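PDB 3FCP: L-Ala-D/L-Glu epimerase, a muconate lactonizing enzyme from Klebsiella pneumoniae subsp. pneumoniae MGH 78578, which belongs to the enolase superfamily, joining an N-terminal capping domain to a TIM-barrel-like domain that binds a magnesium ion. Local coordinates for residues Ser12-Val17 and Ser34-Arg39; Thr53-Leu58 and Thr302-Thr307; Thr178-Thr183 and Arg214-Met219; Ile196-Asn201 and Met219-Ile224. All coordinates share one frame; numbering follows the deposited sequence.

Contact 1 (Ser12-Val17 and Ser34-Arg39)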
loop_
_atom_site.group_PDB
_atom_site.type_symbol
_atom_site.label_atom_id
_atom_site.label_comp_id
_atom_site.label_asym_id
_atom_site.label_seq_id
_atom_site.Cartn_x
_atom_site.Cartn_y
_atom_site.Cartn_z
ATOM N N SER A 12 -41.537 28.858 -6.945
ATOM C CA SER A 12 -41.206 27.572 -7.540
ATOM C C SER A 12 -42.492 26.810 -7.813
ATOM O O SER A 12 -43.489 26.973 -7.110
ATOM C CB SER A 12 -40.269 26.753 -6.636
ATOM O OG SER A 12 -40.904 26.328 -5.446
ATOM N N TRP A 13 -42.466 25.992 -8.855
ATOM C CA TRP A 13 -43.625 25.207 -9.253
ATOM C C TRP A 13 -43.178 23.832 -9.705
ATOM O O TRP A 13 -42.082 23.681 -10.253
ATOM C CB TRP A 13 -44.325 25.847 -10.449
ATOM C CG TRP A 13 -44.679 27.291 -10.305
ATOM C CD1 TRP A 13 -45.878 27.806 -9.902
ATOM C CD2 TRP A 13 -43.851 28.408 -10.639
ATOM N NE1 TRP A 13 -45.849 29.179 -9.976
ATOM C CE2 TRP A 13 -44.616 29.575 -10.424
ATOM C CE3 TRP A 13 -42.535 28.538 -11.104
ATOM C CZ2 TRP A 13 -44.111 30.860 -10.659
ATOM C CZ3 TRP A 13 -42.030 29.818 -11.338
ATOM C CH2 TRP A 13 -42.820 30.962 -11.116
ATOM N N ILE A 14 -44.020 22.832 -9.472
ATOM C CA ILE A 14 -43.724 21.497 -9.949
ATOM C C ILE A 14 -44.508 21.481 -11.248
ATOM O O ILE A 14 -45.718 21.701 -11.252
ATOM C CB ILE A 14 -44.257 20.391 -9.019
ATOM C CG1 ILE A 14 -43.487 20.398 -7.695
ATOM C CG2 ILE A 14 -44.119 19.042 -9.711
ATOM C CD1 ILE A 14 -43.909 19.308 -6.714
ATOM N N VAL A 15 -43.812 21.251 -12.349
ATOM C CA VAL A 15 -44.444 21.244 -13.656
ATOM C C VAL A 15 -44.384 19.864 -14.283
ATOM O O VAL A 15 -43.318 19.257 -14.351
ATOM C CB VAL A 15 -43.748 22.245 -14.590
ATOM C CG1 VAL A 15 -44.466 22.306 -15.915
ATOM C CG2 VAL A 15 -43.719 23.616 -13.941
ATOM N N ASP A 16 -45.535 19.368 -14.725
ATOM C CA ASP A 16 -45.604 18.063 -15.369
ATOM C C ASP A 16 -45.825 18.290 -16.854
ATOM O O ASP A 16 -46.907 18.703 -17.279
ATOM C CB ASP A 16 -46.744 17.223 -14.783
ATOM C CG ASP A 16 -46.542 16.918 -13.314
ATOM O OD1 ASP A 16 -45.411 16.546 -12.939
ATOM O OD2 ASP A 16 -47.507 17.040 -12.533
ATOM N N VAL A 17 -44.777 18.039 -17.631
ATOM C CA VAL A 17 -44.819 18.219 -19.070
ATOM C C VAL A 17 -44.860 16.868 -19.758
ATOM O O VAL A 17 -44.204 15.920 -19.325
ATOM C CB VAL A 17 -43.589 19.009 -19.571
ATOM C CG1 VAL A 17 -43.624 20.421 -19.018
ATOM C CG2 VAL A 17 -42.306 18.310 -19.137
ATOM N N SER A 34 -41.534 15.416 -14.697
ATOM C CA SER A 34 -41.799 16.450 -13.703
ATOM C C SER A 34 -40.602 17.355 -13.453
ATOM O O SER A 34 -39.553 16.902 -12.995
ATOM C CB SER A 34 -42.241 15.808 -12.388
ATOM O OG SER A 34 -43.356 14.963 -12.601
ATOM N N LEU A 35 -40.771 18.639 -13.748
ATOM C CA LEU A 35 -39.705 19.611 -13.555
ATOM C C LEU A 35 -40.021 20.540 -12.391
ATOM O O LEU A 35 -41.177 20.915 -12.185
ATOM C CB LEU A 35 -39.536 20.482 -14.807
ATOM C CG LEU A 35 -39.651 19.846 -16.197
ATOM C CD1 LEU A 35 -39.615 20.943 -17.249
ATOM C CD2 LEU A 35 -38.532 18.844 -16.415
ATOM N N VAL A 36 -39.006 20.901 -11.613
ATOM C CA VAL A 36 -39.223 21.870 -10.545
ATOM C C VAL A 36 -38.578 23.145 -11.078
ATOM O O VAL A 36 -37.354 23.225 -11.231
ATOM C CB VAL A 36 -38.562 21.472 -9.215
ATOM C CG1 VAL A 36 -38.818 22.564 -8.185
ATOM C CG2 VAL A 36 -39.144 20.153 -8.714
ATOM N N ILE A 37 -39.419 24.124 -11.388
ATOM C CA ILE A 37 -38.978 25.388 -11.943
ATOM C C ILE A 37 -38.977 26.465 -10.872
ATOM O O ILE A 37 -39.865 26.516 -10.015
ATOM C CB ILE A 37 -39.912 25.818 -13.110
ATOM C CG1 ILE A 37 -39.858 24.773 -14.229
ATOM C CG2 ILE A 37 -39.524 27.198 -13.631
ATOM C CD1 ILE A 37 -38.495 24.600 -14.858
ATOM N N VAL A 38 -37.973 27.326 -10.925
ATOM C CA VAL A 38 -37.861 28.406 -9.963
ATOM C C VAL A 38 -37.698 29.749 -10.655
ATOM O O VAL A 38 -37.090 29.844 -11.722
ATOM C CB VAL A 38 -36.651 28.180 -9.013
ATOM C CG1 VAL A 38 -35.394 27.931 -9.823
ATOM C CG2 VAL A 38 -36.446 29.394 -8.117
ATOM N N ARG A 39 -38.277 30.780 -10.052
ATOM C CA ARG A 39 -38.136 32.140 -10.554
ATOM C C ARG A 39 -37.722 32.962 -9.346
ATOM O O ARG A 39 -38.424 33.007 -8.336
ATOM C CB ARG A 39 -39.441 32.689 -11.134
ATOM C CG ARG A 39 -39.290 34.126 -11.647
ATOM C CD ARG A 39 -40.483 34.563 -12.471
ATOM N NE ARG A 39 -41.724 34.487 -11.711
ATOM C CZ ARG A 39 -42.933 34.550 -12.258
ATOM N NH1 ARG A 39 -43.058 34.692 -13.570
ATOM N NH2 ARG A 39 -44.015 34.458 -11.495
#
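Trp13 and Arg39 meet edge against face. Trp13 CH2 lies 3.4 Å above one face of the Arg39 guanidinium, offset toward its rim, while Arg39 NE lies in the plane of the indole at the ring's edge. The two planes stand 82° apart, so the guanidinium faces the six-membered end of the indole and does not lie flat on it. A bend at chi3 (59°) brings NE to the ring edge; nearer the backbone, Arg39 CB also packs against Trp13 CH2. Glu11 grips Arg39 NE in a salt bridge and probably helps fix the turn of the group. On the sheet face of Trp13, Val15, Leu35 and Ile37, Val15 CG2 rests on Ile37 CG1 at 4.0 Å. The face of Ser12, Ile14, Asp16, Ser34 and Val36 carries a polar contact at its far end, where Ser34 OG donates to Asp16 OD1 at 2.6 Å; the other carboxylate oxygen, Asp16 OD2, forms a salt bridge with Arg372.

Backbone pairing sets this register. Trp13 with Ile37 and Val15 with Leu35 are antiparallel hydrogen-bonded pairs. Trp13 N reaches Ile37 O at 2.9 Å, and Val15 N reaches Leu35 O at 2.7 Å in an almost straight bond (N-H...O 176°). Between them, Ile14 and Val36 form a non-hydrogen-bonded pair.

The pairing is a worked case of antiparallel sheet construction in the capping domain. Strand 33-42 is the middle of three, flanked by 7-17 and 47-53. Helix 65-80 covers the face of Ser12, Ile14 and Val36, whereas helix 364-370 packs on Trp13 and Val15.

Contact 2 (Thr53-Leu58 and Thr302-Thr307)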
loop_
_atom_site.group_PDB
_atom_site.type_symbol
_atom_site.label_atom_id
_atom_site.label_comp_id
_atom_site.label_asym_id
_atom_site.label_seq_id
_atom_site.Cartn_x
_atom_site.Cartn_y
_atom_site.Cartn_z
ATOM N N THR A 53 -34.575 18.879 -11.954
ATOM C CA THR A 53 -35.353 17.747 -12.428
ATOM C C THR A 53 -34.643 16.427 -12.153
ATOM O O THR A 53 -33.416 16.375 -12.065
ATOM C CB THR A 53 -35.598 17.869 -13.953
ATOM O OG1 THR A 53 -36.454 18.993 -14.207
ATOM C CG2 THR A 53 -36.238 16.610 -14.508
ATOM N N THR A 54 -35.421 15.363 -12.000
ATOM C CA THR A 54 -34.845 14.049 -11.790
ATOM C C THR A 54 -35.607 13.029 -12.624
ATOM O O THR A 54 -36.518 13.380 -13.379
ATOM C CB THR A 54 -34.881 13.615 -10.316
ATOM O OG1 THR A 54 -34.102 12.423 -10.168
ATOM C CG2 THR A 54 -36.306 13.340 -9.861
ATOM N N ILE A 55 -35.232 11.767 -12.472
ATOM C CA ILE A 55 -35.847 10.684 -13.221
ATOM C C ILE A 55 -36.541 9.688 -12.297
ATOM O O ILE A 55 -35.957 9.225 -11.325
ATOM C CB ILE A 55 -34.767 9.924 -14.040
ATOM C CG1 ILE A 55 -33.969 10.915 -14.894
ATOM C CG2 ILE A 55 -35.413 8.876 -14.921
ATOM C CD1 ILE A 55 -32.681 10.339 -15.489
ATOM N N GLY A 56 -37.796 9.381 -12.605
ATOM C CA GLY A 56 -38.553 8.400 -11.844
ATOM C C GLY A 56 -38.742 8.555 -10.348
ATOM O O GLY A 56 -38.563 7.588 -9.609
ATOM N N GLY A 57 -39.121 9.748 -9.903
ATOM C CA GLY A 57 -39.355 9.970 -8.484
ATOM C C GLY A 57 -38.148 9.768 -7.594
ATOM O O GLY A 57 -37.272 10.632 -7.527
ATOM N N LEU A 58 -38.099 8.637 -6.899
ATOM C CA LEU A 58 -36.976 8.331 -6.011
ATOM C C LEU A 58 -36.237 7.069 -6.446
ATOM O O LEU A 58 -35.409 6.534 -5.703
ATOM C CB LEU A 58 -37.467 8.169 -4.562
ATOM C CG LEU A 58 -37.931 9.457 -3.861
ATOM C CD1 LEU A 58 -38.543 9.128 -2.507
ATOM C CD2 LEU A 58 -36.748 10.407 -3.693
ATOM N N THR A 302 -26.698 14.621 -17.874
ATOM C CA THR A 302 -28.050 15.153 -17.691
ATOM C C THR A 302 -28.901 14.299 -16.773
ATOM O O THR A 302 -28.600 13.127 -16.533
ATOM C CB THR A 302 -28.824 15.233 -19.045
ATOM O OG1 THR A 302 -29.996 16.043 -18.890
ATOM C CG2 THR A 302 -29.241 13.833 -19.513
ATOM N N MET A 303 -29.967 14.911 -16.264
ATOM C CA MET A 303 -30.948 14.231 -15.433
ATOM C C MET A 303 -32.249 14.323 -16.245
ATOM O O MET A 303 -33.359 14.188 -15.719
ATOM C CB MET A 303 -31.100 14.927 -14.076
ATOM C CG MET A 303 -29.940 14.695 -13.094
ATOM S SD MET A 303 -29.535 12.965 -12.713
ATOM C CE MET A 303 -31.030 12.385 -12.059
ATOM N N LEU A 304 -32.071 14.537 -17.547
ATOM C CA LEU A 304 -33.162 14.686 -18.509
ATOM C C LEU A 304 -33.965 15.961 -18.236
ATOM O O LEU A 304 -35.194 15.951 -18.210
ATOM C CB LEU A 304 -34.078 13.451 -18.503
ATOM C CG LEU A 304 -33.421 12.147 -18.980
ATOM C CD1 LEU A 304 -34.454 11.020 -19.036
ATOM C CD2 LEU A 304 -32.810 12.356 -20.350
ATOM N N GLU A 305 -33.242 17.058 -18.024
ATOM C CA GLU A 305 -33.850 18.358 -17.775
ATOM C C GLU A 305 -34.543 18.874 -19.031
ATOM O O GLU A 305 -34.231 18.444 -20.145
ATOM C CB GLU A 305 -32.777 19.394 -17.398
ATOM C CG GLU A 305 -32.124 19.257 -16.029
ATOM C CD GLU A 305 -31.012 18.224 -15.974
ATOM O OE1 GLU A 305 -30.589 17.707 -17.034
ATOM O OE2 GLU A 305 -30.550 17.938 -14.853
ATOM N N GLY A 306 -35.480 19.803 -18.839
ATOM C CA GLY A 306 -36.147 20.431 -19.960
ATOM C C GLY A 306 -35.170 21.476 -20.486
ATOM O O GLY A 306 -33.973 21.394 -20.205
ATOM N N THR A 307 -35.663 22.470 -21.217
ATOM C CA THR A 307 -34.803 23.499 -21.783
ATOM C C THR A 307 -34.033 24.363 -20.776
ATOM O O THR A 307 -32.867 24.679 -21.005
ATOM C CB THR A 307 -35.604 24.431 -22.723
ATOM O OG1 THR A 307 -36.136 23.660 -23.808
ATOM C CG2 THR A 307 -34.710 25.535 -23.287
HETATM O O HOH W 1 -31.692 18.702 -12.658
#
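Ile55 and Leu304 pack obliquely across the seam between the capping domain and the TIM-barrel-like domain of this enolase-superfamily protein. Ile55 CD1 comes to 4.0 Å from Leu304 CG. Next to this pair Met303 takes a different course. Its CG stands beside the backbone N, and further bends at chi2 (-56°) and chi3 (-59°) curl the side chain until it lies alongside Thr54, pointing the same way. The methyl CE then comes to 3.6 Å from Thr54 OG1, although the CB of Thr54 is directed away from the barrel segment. Phe104 of helix 103-121 touches both of these side chains.

Each segment follows a strand: 53-58 leaves strand 47-53 of the cap, and 302-307 leaves barrel strand 297-300. The Met303 side chain lies about 7 Å from the magnesium ion, which places this seam close to the metal site. Met303 O is buried here with no polar partner in the model, and Ile55 CG1 presses on it at 3.4 Å.

Direct contacts across the seam are van der Waals, several of them carbon against oxygen, and a water supplies the polar link. The barrel segment is organised by its own polar bonds. Thr302 OG1 accepts from Leu304 N, forming an ST turn, and Gly306 holds the N-cap position of helix 307-317. Two donors grip Glu305 OE1: Thr302 OG1 at 2.6 Å, nearly in line with the C-O bond, and Met303 N from above the carboxylate plane. The other oxygen, Glu305 OE2, accepts at 2.6 Å from a water oxygen that in turn accepts from Thr53 N at 3.0 Å.

Contact 3 (Thr178-Thr183 and Arg214-Met219)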
loop_
_atom_site.group_PDB
_atom_site.type_symbol
_atom_site.label_atom_id
_atom_site.label_comp_id
_atom_site.label_asym_id
_atom_site.label_seq_id
_atom_site.Cartn_x
_atom_site.Cartn_y
_atom_site.Cartn_z
ATOM N N THR A 178 -28.345 -11.628 -22.500
ATOM C CA THR A 178 -29.269 -10.911 -23.363
ATOM C C THR A 178 -28.795 -9.483 -23.623
ATOM O O THR A 178 -28.787 -9.037 -24.772
ATOM C CB THR A 178 -30.706 -10.899 -22.781
ATOM O OG1 THR A 178 -30.753 -10.079 -21.610
ATOM C CG2 THR A 178 -31.130 -12.302 -22.409
ATOM N N ASP A 179 -28.385 -8.767 -22.575
ATOM C CA ASP A 179 -27.907 -7.400 -22.761
ATOM C C ASP A 179 -26.661 -7.343 -23.639
ATOM O O ASP A 179 -26.493 -6.400 -24.412
ATOM C CB ASP A 179 -27.609 -6.714 -21.417
ATOM C CG ASP A 179 -28.851 -6.104 -20.778
ATOM O OD1 ASP A 179 -29.761 -5.679 -21.522
ATOM O OD2 ASP A 179 -28.913 -6.029 -19.532
ATOM N N LEU A 180 -25.788 -8.341 -23.525
ATOM C CA LEU A 180 -24.568 -8.356 -24.329
ATOM C C LEU A 180 -24.867 -8.634 -25.800
ATOM O O LEU A 180 -24.209 -8.090 -26.686
ATOM C CB LEU A 180 -23.570 -9.399 -23.795
ATOM C CG LEU A 180 -22.923 -9.112 -22.435
ATOM C CD1 LEU A 180 -21.962 -10.235 -22.067
ATOM C CD2 LEU A 180 -22.186 -7.787 -22.493
ATOM N N ARG A 181 -25.850 -9.489 -26.062
ATOM C CA ARG A 181 -26.224 -9.806 -27.442
ATOM C C ARG A 181 -26.892 -8.578 -28.046
ATOM O O ARG A 181 -26.722 -8.277 -29.229
ATOM C CB ARG A 181 -27.178 -11.004 -27.472
ATOM C CG ARG A 181 -26.513 -12.307 -27.052
ATOM C CD ARG A 181 -27.505 -13.448 -26.880
ATOM N NE ARG A 181 -28.288 -13.711 -28.085
ATOM C CZ ARG A 181 -29.420 -13.087 -28.397
ATOM N NH1 ARG A 181 -29.914 -12.157 -27.590
ATOM N NH2 ARG A 181 -30.063 -13.396 -29.516
ATOM N N HIS A 182 -27.653 -7.874 -27.214
ATOM C CA HIS A 182 -28.335 -6.652 -27.630
ATOM C C HIS A 182 -27.290 -5.619 -28.051
ATOM O O HIS A 182 -27.356 -5.064 -29.147
ATOM C CB HIS A 182 -29.169 -6.107 -26.464
ATOM C CG HIS A 182 -29.656 -4.704 -26.660
ATOM N ND1 HIS A 182 -30.632 -4.372 -27.575
ATOM C CD2 HIS A 182 -29.312 -3.547 -26.041
ATOM C CE1 HIS A 182 -30.872 -3.075 -27.509
ATOM N NE2 HIS A 182 -30.084 -2.550 -26.586
ATOM N N THR A 183 -26.315 -5.375 -27.181
ATOM C CA THR A 183 -25.281 -4.394 -27.477
ATOM C C THR A 183 -24.411 -4.814 -28.660
ATOM O O THR A 183 -24.081 -3.989 -29.509
ATOM C CB THR A 183 -24.398 -4.105 -26.223
ATOM O OG1 THR A 183 -23.284 -3.279 -26.597
ATOM C CG2 THR A 183 -23.881 -5.387 -25.622
ATOM N N ARG A 214 -15.604 -6.873 -19.613
ATOM C CA ARG A 214 -14.589 -7.465 -20.491
ATOM C C ARG A 214 -15.178 -7.692 -21.882
ATOM O O ARG A 214 -14.547 -7.389 -22.890
ATOM C CB ARG A 214 -14.072 -8.800 -19.927
ATOM C CG ARG A 214 -12.983 -8.659 -18.866
ATOM C CD ARG A 214 -12.335 -10.007 -18.563
ATOM N NE ARG A 214 -13.267 -10.925 -17.907
ATOM C CZ ARG A 214 -13.413 -11.028 -16.590
ATOM N NH1 ARG A 214 -12.678 -10.273 -15.779
ATOM N NH2 ARG A 214 -14.306 -11.874 -16.083
ATOM N N GLU A 215 -16.396 -8.219 -21.922
ATOM C CA GLU A 215 -17.082 -8.485 -23.184
ATOM C C GLU A 215 -17.346 -7.199 -23.956
ATOM O O GLU A 215 -17.131 -7.138 -25.167
ATOM C CB GLU A 215 -18.407 -9.196 -22.916
ATOM C CG GLU A 215 -18.256 -10.644 -22.505
ATOM C CD GLU A 215 -17.678 -11.479 -23.623
ATOM O OE1 GLU A 215 -18.255 -11.458 -24.734
ATOM O OE2 GLU A 215 -16.646 -12.150 -23.396
ATOM N N LEU A 216 -17.816 -6.171 -23.252
ATOM C CA LEU A 216 -18.095 -4.889 -23.885
ATOM C C LEU A 216 -16.821 -4.292 -24.484
ATOM O O LEU A 216 -16.822 -3.796 -25.617
ATOM C CB LEU A 216 -18.698 -3.921 -22.869
ATOM C CG LEU A 216 -20.109 -4.260 -22.371
ATOM C CD1 LEU A 216 -20.445 -3.404 -21.160
ATOM C CD2 LEU A 216 -21.119 -4.038 -23.498
ATOM N N ALA A 217 -15.732 -4.334 -23.729
ATOM C CA ALA A 217 -14.479 -3.789 -24.233
ATOM C C ALA A 217 -14.039 -4.566 -25.466
ATOM O O ALA A 217 -13.561 -3.980 -26.435
ATOM C CB ALA A 217 -13.398 -3.858 -23.161
ATOM N N ALA A 218 -14.202 -5.885 -25.423
ATOM C CA ALA A 218 -13.800 -6.740 -26.537
ATOM C C ALA A 218 -14.582 -6.463 -27.825
ATOM O O ALA A 218 -14.016 -6.532 -28.915
ATOM C CB ALA A 218 -13.928 -8.217 -26.140
ATOM N N MET A 219 -15.867 -6.142 -27.709
ATOM C CA MET A 219 -16.660 -5.862 -28.901
ATOM C C MET A 219 -16.491 -4.436 -29.434
ATOM O O MET A 219 -17.106 -4.063 -30.425
ATOM C CB MET A 219 -18.149 -6.190 -28.672
ATOM C CG MET A 219 -18.845 -5.473 -27.516
ATOM S SD MET A 219 -20.652 -5.780 -27.439
ATOM C CE MET A 219 -20.708 -7.263 -26.567
#
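Met219, whose sulphur rests on Thr183, gives its backbone N-H to two carbonyls of the last helical turn. The bond from Met219 N to Glu215 O is 3.0 Å long; the second, to Leu216 O, is weak. This grip holds the methionine at the end of helix 206-218, from which its side chain reaches over to helix 176-189. Met219 CG sits between the backbone N and the carbonyl carbon (chi1 58°), and SD comes to 3.7 Å from Thr183 CG2. A final bend at chi3 (85°) puts CE 3.6 Å from Leu180 O, so that the methyl covers a backbone oxygen of the facing helix.

The rest of the seam belongs to Leu180, Thr183, Glu215 and Leu216. Leu180 crosses both Glu215 and Leu216 at about a right angle. One of its methyls, CD1, touches the aliphatic part of the glutamate, 3.8 Å from Glu215 CG, and the other, CD2, comes to 4.0 Å from Leu216 CD2. That same Leu216 methyl also lies against Thr183 CG2 at 3.7 Å.

The two helix segments run almost parallel, 10° apart, with their axes 10.7 Å from each other at closest approach. They illustrate how consecutive helices line up in the outer layer of a TIM-type barrel. Thr183 and Leu216 also reach inward to Val198 of strand 195-199.

Thr183 OG1 is buried here with no polar partner in the model, and the Glu215 carboxylate makes a long, weak ion pair with Arg184. Between the two segments themselves, methyl, methylene and sulphur groups carry the contact, consistent with a seam fitted mainly by shape.

Contact 4 (Ile196-Asn201 and Met219-Ile224). With MG (magnesium ion), chain I.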
loop_
_atom_site.group_PDB
_atom_site.type_symbol
_atom_site.label_atom_id
_atom_site.label_comp_id
_atom_site.label_asym_id
_atom_site.label_seq_id
_atom_site.Cartn_x
_atom_site.Cartn_y
_atom_site.Cartn_z
ATOM N N ILE A 196 -19.974 4.017 -29.751
ATOM C CA ILE A 196 -20.954 3.327 -28.928
ATOM C C ILE A 196 -20.563 3.327 -27.455
ATOM O O ILE A 196 -19.480 2.868 -27.090
ATOM C CB ILE A 196 -21.133 1.850 -29.375
ATOM C CG1 ILE A 196 -21.477 1.782 -30.869
ATOM C CG2 ILE A 196 -22.215 1.181 -28.528
ATOM C CD1 ILE A 196 -22.750 2.514 -31.261
ATOM N N ARG A 197 -21.449 3.855 -26.618
ATOM C CA ARG A 197 -21.221 3.878 -25.179
ATOM C C ARG A 197 -22.396 3.135 -24.554
ATOM O O ARG A 197 -23.485 3.093 -25.134
ATOM C CB ARG A 197 -21.190 5.314 -24.633
ATOM C CG ARG A 197 -20.136 6.250 -25.254
ATOM C CD ARG A 197 -20.700 7.016 -26.449
ATOM N NE ARG A 197 -19.751 7.992 -26.988
ATOM C CZ ARG A 197 -19.401 9.122 -26.380
ATOM N NH1 ARG A 197 -19.916 9.441 -25.200
ATOM N NH2 ARG A 197 -18.535 9.939 -26.957
ATOM N N VAL A 198 -22.182 2.534 -23.388
ATOM C CA VAL A 198 -23.266 1.832 -22.704
ATOM C C VAL A 198 -23.358 2.367 -21.284
ATOM O O VAL A 198 -22.366 2.842 -20.719
ATOM C CB VAL A 198 -23.040 0.297 -22.648
ATOM C CG1 VAL A 198 -22.763 -0.240 -24.050
ATOM C CG2 VAL A 198 -21.901 -0.043 -21.690
ATOM N N ASP A 199 -24.551 2.290 -20.716
ATOM C CA ASP A 199 -24.799 2.755 -19.363
ATOM C C ASP A 199 -25.574 1.660 -18.642
ATOM O O ASP A 199 -26.700 1.340 -19.021
ATOM C CB ASP A 199 -25.600 4.067 -19.409
ATOM C CG ASP A 199 -25.902 4.629 -18.027
ATOM O OD1 ASP A 199 -25.250 4.207 -17.048
ATOM O OD2 ASP A 199 -26.790 5.505 -17.929
ATOM N N VAL A 200 -24.955 1.074 -17.617
ATOM C CA VAL A 200 -25.574 0.006 -16.841
ATOM C C VAL A 200 -26.277 0.587 -15.613
ATOM O O VAL A 200 -27.003 -0.108 -14.908
ATOM C CB VAL A 200 -24.513 -1.019 -16.364
ATOM C CG1 VAL A 200 -25.185 -2.340 -16.012
ATOM C CG2 VAL A 200 -23.459 -1.220 -17.438
ATOM N N ASN A 201 -26.042 1.872 -15.368
ATOM C CA ASN A 201 -26.635 2.584 -14.240
ATOM C C ASN A 201 -26.713 1.785 -12.938
ATOM O O ASN A 201 -27.797 1.598 -12.379
ATOM C CB ASN A 201 -28.028 3.103 -14.624
ATOM C CG ASN A 201 -28.564 4.139 -13.638
ATOM O OD1 ASN A 201 -27.862 5.087 -13.262
ATOM N ND2 ASN A 201 -29.819 3.972 -13.230
ATOM N N MET A 219 -15.867 -6.142 -27.709
ATOM C CA MET A 219 -16.660 -5.862 -28.901
ATOM C C MET A 219 -16.491 -4.436 -29.434
ATOM O O MET A 219 -17.106 -4.063 -30.425
ATOM C CB MET A 219 -18.149 -6.190 -28.672
ATOM C CG MET A 219 -18.845 -5.473 -27.516
ATOM S SD MET A 219 -20.652 -5.780 -27.439
ATOM C CE MET A 219 -20.708 -7.263 -26.567
ATOM N N GLY A 220 -15.652 -3.637 -28.780
ATOM C CA GLY A 220 -15.414 -2.289 -29.268
ATOM C C GLY A 220 -16.157 -1.128 -28.632
ATOM O O GLY A 220 -16.107 -0.010 -29.146
ATOM N N VAL A 221 -16.847 -1.370 -27.525
ATOM C CA VAL A 221 -17.565 -0.294 -26.847
ATOM C C VAL A 221 -16.519 0.722 -26.372
ATOM O O VAL A 221 -15.505 0.344 -25.789
ATOM C CB VAL A 221 -18.371 -0.851 -25.658
ATOM C CG1 VAL A 221 -19.039 0.279 -24.881
ATOM C CG2 VAL A 221 -19.418 -1.825 -26.179
ATOM N N ASP A 222 -16.765 2.004 -26.636
ATOM C CA ASP A 222 -15.818 3.059 -26.272
ATOM C C ASP A 222 -15.872 3.522 -24.829
ATOM O O ASP A 222 -14.881 4.025 -24.296
ATOM C CB ASP A 222 -16.018 4.294 -27.155
ATOM C CG ASP A 222 -15.775 4.015 -28.622
ATOM O OD1 ASP A 222 -14.868 3.222 -28.938
ATOM O OD2 ASP A 222 -16.482 4.614 -29.456
ATOM N N LEU A 223 -17.028 3.367 -24.198
ATOM C CA LEU A 223 -17.188 3.827 -22.827
ATOM C C LEU A 223 -18.276 3.041 -22.108
ATOM O O LEU A 223 -19.341 2.787 -22.667
ATOM C CB LEU A 223 -17.552 5.315 -22.849
ATOM C CG LEU A 223 -17.600 6.121 -21.547
ATOM C CD1 LEU A 223 -16.181 6.304 -21.003
ATOM C CD2 LEU A 223 -18.240 7.481 -21.830
ATOM N N ILE A 224 -18.002 2.660 -20.866
ATOM C CA ILE A 224 -18.959 1.916 -20.049
ATOM C C ILE A 224 -19.281 2.791 -18.841
ATOM O O ILE A 224 -18.394 3.084 -18.037
ATOM C CB ILE A 224 -18.353 0.588 -19.538
ATOM C CG1 ILE A 224 -17.861 -0.260 -20.720
ATOM C CG2 ILE A 224 -19.401 -0.178 -18.729
ATOM C CD1 ILE A 224 -17.076 -1.517 -20.297
HETATM MG MG MG I . -26.851 6.967 -13.736
HETATM O O HOH W 2 -17.562 2.219 -30.272
HETATM O O HOH W 3 -25.044 5.906 -15.112
HETATM O O HOH W 4 -27.861 6.561 -15.911
HETATM O O HOH W 5 -28.825 8.628 -13.870
#
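Val221 pushes its CG1 methyl into the notch formed by Ile196 O and the side chain of Val198, 3.4 Å from the oxygen and 3.9 Å from Val198 CG1. The other Val198 methyl, CG2, lies beside Ile224 CG2 at 3.9 Å, the two side chains running the same way. On the opposite face of the sheet, Arg197 CG fits over Leu223 CB at 3.7 Å. The arginine bends at chi2 (92°), and its NE is hydrogen-bonded to Ser195 OG.

Two backbone bonds fix the fit: Asp222 N to Ile196 O and Val198 N to Leu223 O, each 2.9 Å. They tie strand 195-199 to the start of the next parallel strand, 223-225, and the residue leading into it. The connecting helix of this beta-alpha-beta crossover, 206-218, packs on Val198, Val221 and Ile224, and Gly220 (phi 99°) ends it in a Schellman motif.

Just beyond, Asn201 OD1 binds the magnesium ion at 2.2 Å; Asp250 and Glu251 complete the protein ligands. Backbone bonds and branched apolar side chains thus fix the strand end, where Asp199, its OD1 taking Asn201 N-H in an Asx turn and its OD2 accepting from a metal-bound water, probably helps set the ligand Asn201.

In the fold
Contacts 1 and 4 both pair strands, yet contact 1 is antiparallel, partly buried and edged with charged groups, whereas contact 4 is parallel and buried, with backbone hydrogen bonds and apolar packing on the Val198 and Ile224 face. Contact 3 lies farther out than contact 4 but serves the same barrel unit: they share Met219, and Leu216 CD1 meets Val198 CG2 at 3.7 Å. Contact 2, about 8 Å from the chain centre, is buried and joins the two domains; Leu35 links it to contact 1, while nearest atoms of contacts 2 and 4 are about 7 Å apart. Backbone bonds dominate within the sheets; packing joins the helix layer and, with one water bridge, carries the domain seam.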